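Local coordinates for AAEL008620-PA odorant-binding protein (Aedes aegypti, PDB 5V13) that binds juvenile hormone in mosquito hemolymph and belongs to the odorant-binding protein family, at residues I165-M168 / F169-C173. Numbering follows the deposited sequence.
Sequences IGQM and FVDFC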
ATOM      1  N   ILE B 165       7.414   3.210   2.132  1.00 12.97           N
ATOM      2  CA  ILE B 165       7.797   4.074   3.246  1.00 13.99           C
ATOM      3  C   ILE B 165       7.383   3.384   4.534  1.00 13.44           C
ATOM      4  O   ILE B 165       6.269   2.857   4.634  1.00 12.66           O
ATOM      5  CB  ILE B 165       7.129   5.452   3.107  1.00 18.45           C
ATOM      6  CG1 ILE B 165       7.756   6.246   1.958  1.00 18.40           C
ATOM      7  CG2 ILE B 165       7.212   6.253   4.435  1.00 18.12           C
ATOM      8  CD1 ILE B 165       6.859   7.427   1.488  1.00 18.68           C
ATOM      9  N   GLY B 166       8.291   3.344   5.517  1.00 15.75           N
ATOM     10  CA  GLY B 166       7.993   2.693   6.781  1.00 19.88           C
ATOM     11  C   GLY B 166       8.174   1.180   6.805  1.00 21.97           C
ATOM     12  O   GLY B 166       8.097   0.581   7.887  1.00 20.46           O
ATOM     13  N   GLN B 167       8.387   0.543   5.658  1.00 12.22           N
ATOM     14  CA  GLN B 167       8.665  -0.892   5.596  1.00 13.39           C
ATOM     15  C   GLN B 167      10.163  -1.149   5.699  1.00 16.90           C
ATOM     16  O   GLN B 167      10.966  -0.436   5.087  1.00 12.23           O
ATOM     17  CB  GLN B 167       8.145  -1.490   4.285  1.00 14.47           C
ATOM     18  CG  GLN B 167       8.300  -3.025   4.202  1.00 13.49           C
ATOM     19  CD  GLN B 167       7.768  -3.594   2.890  1.00 14.30           C
ATOM     20  OE1 GLN B 167       7.628  -2.866   1.914  1.00 14.50           O
ATOM     21  NE2 GLN B 167       7.481  -4.896   2.863  1.00 12.22           N
ATOM     22  N   MET B 168      10.542  -2.169   6.470  1.00 15.54           N
ATOM     23  CA  MET B 168      11.956  -2.512   6.582  1.00 15.11           C
ATOM     24  C   MET B 168      12.359  -3.434   5.441  1.00 18.11           C
ATOM     25  O   MET B 168      11.537  -4.174   4.901  1.00 12.27           O
ATOM     26  CB  MET B 168      12.263  -3.192   7.917  1.00 18.72           C
ATOM     27  CG  MET B 168      11.974  -2.320   9.123  1.00 19.17           C
ATOM     28  SD  MET B 168      12.343  -3.138  10.699  1.00 20.79           S
ATOM     29  CE  MET B 168      11.262  -2.260  11.816  1.00 23.38           C
ATOM     30  N   PHE B 169      13.652  -3.411   5.105  1.00 15.05           N
ATOM     31  CA  PHE B 169      14.110  -4.155   3.942  1.00 15.26           C
ATOM     32  C   PHE B 169      14.056  -5.662   4.157  1.00 15.61           C
ATOM     33  O   PHE B 169      13.774  -6.406   3.211  1.00 16.51           O
ATOM     34  CB  PHE B 169      15.520  -3.717   3.530  1.00 13.36           C
ATOM     35  CG  PHE B 169      15.540  -3.041   2.183  1.00 16.60           C
ATOM     36  CD1 PHE B 169      15.038  -3.696   1.067  1.00 16.59           C
ATOM     37  CD2 PHE B 169      15.999  -1.743   2.040  1.00 17.62           C
ATOM     38  CE1 PHE B 169      15.005  -3.076  -0.174  1.00 17.97           C
ATOM     39  CE2 PHE B 169      15.967  -1.119   0.806  1.00 15.22           C
ATOM     40  CZ  PHE B 169      15.466  -1.785  -0.301  1.00 15.06           C
ATOM     41  N   VAL B 170      14.333  -6.150   5.367  1.00 11.58           N
ATOM     42  CA  VAL B 170      14.283  -7.604   5.539  1.00 15.21           C
ATOM     43  C   VAL B 170      12.871  -8.121   5.273  1.00 16.33           C
ATOM     44  O   VAL B 170      12.685  -9.108   4.548  1.00 12.95           O
ATOM     45  CB  VAL B 170      14.793  -8.021   6.928  1.00 16.90           C
ATOM     46  CG1 VAL B 170      14.503  -9.521   7.160  1.00 16.42           C
ATOM     47  CG2 VAL B 170      16.273  -7.765   7.020  1.00 15.26           C
ATOM     48  N   ASP B 171      11.859  -7.436   5.818  1.00 15.74           N
ATOM     49  CA  ASP B 171      10.463  -7.806   5.576  1.00 19.34           C
ATOM     50  C   ASP B 171      10.137  -7.800   4.088  1.00 20.48           C
ATOM     51  O   ASP B 171       9.467  -8.712   3.582  1.00 14.80           O
ATOM     52  CB  ASP B 171       9.525  -6.845   6.313  1.00 17.11           C
ATOM     53  CG  ASP B 171       8.042  -7.163   6.068  1.00 23.00           C
ATOM     54  OD1 ASP B 171       7.557  -8.175   6.609  1.00 25.14           O
ATOM     55  OD2 ASP B 171       7.363  -6.411   5.336  1.00 22.16           O
ATOM     56  N   PHE B 172      10.554  -6.743   3.387  1.00 13.88           N
ATOM     57  CA  PHE B 172      10.345  -6.667   1.943  1.00 15.81           C
ATOM     58  C   PHE B 172      10.977  -7.860   1.237  1.00 13.65           C
ATOM     59  O   PHE B 172      10.366  -8.478   0.354  1.00 11.23           O
ATOM     60  CB  PHE B 172      10.923  -5.346   1.423  1.00 19.15           C
ATOM     61  CG  PHE B 172      10.958  -5.246  -0.062  1.00 15.61           C
ATOM     62  CD1 PHE B 172       9.843  -4.798  -0.766  1.00 11.46           C
ATOM     63  CD2 PHE B 172      12.102  -5.588  -0.769  1.00 17.08           C
ATOM     64  CE1 PHE B 172       9.873  -4.720  -2.149  1.00 20.12           C
ATOM     65  CE2 PHE B 172      12.134  -5.503  -2.147  1.00 21.13           C
ATOM     66  CZ  PHE B 172      11.010  -5.068  -2.836  1.00 20.17           C
ATOM     67  N   CYS B 173      12.209  -8.201   1.615  1.00 11.41           N
ATOM     68  CA  CYS B 173      12.917  -9.278   0.930  1.00 15.79           C
ATOM     69  C   CYS B 173      12.339 -10.644   1.278  1.00 18.52           C
ATOM     70  O   CYS B 173      12.295 -11.532   0.419  1.00 14.65           O
ATOM     71  CB  CYS B 173      14.399  -9.213   1.261  1.00 18.44           C
ATOM     72  SG  CYS B 173      15.129  -7.717   0.589  1.00 19.40           S
TER
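Q167 turns its CG anti to the backbone N (chi1 -175°) and runs extended beyond it, and D171 turns its CG the same way (chi1 179°), which brings the Q167 amide up to the D171 carboxylate. Q167 NE2 gives a hydrogen bond of 2.9 Å to D171 OD2. The bond is nearly straight, at 165°. The carboxylate oxygen lies close to the amide plane, while the donor meets OD2 on its anti side and tilted from the carboxylate plane. The same NE2 lies 3.5 Å from F172 CA. Q167 OE1 sits at the edge of the F172 ring, 4.0 Å from CD1, with amide and ring nearly perpendicular. OE1 also accepts a bond from Q164 N, so both ends of the amide are held and its rotation is fixed. This is the start of helix 169-177, with M168 at the N-cap position. The first turn closes with a hydrogen bond from F172 N to M168 O, 3.1 Å. T265 OG1 and N262 OD1 accept hydrogen bonds from the backbone N of F169 and V170, and the M168 side chain leads away to pack on N262 and Q263 of helix 251-264. One turn on from F169, C173 is joined to C195 of helix 190-199 by a disulfide.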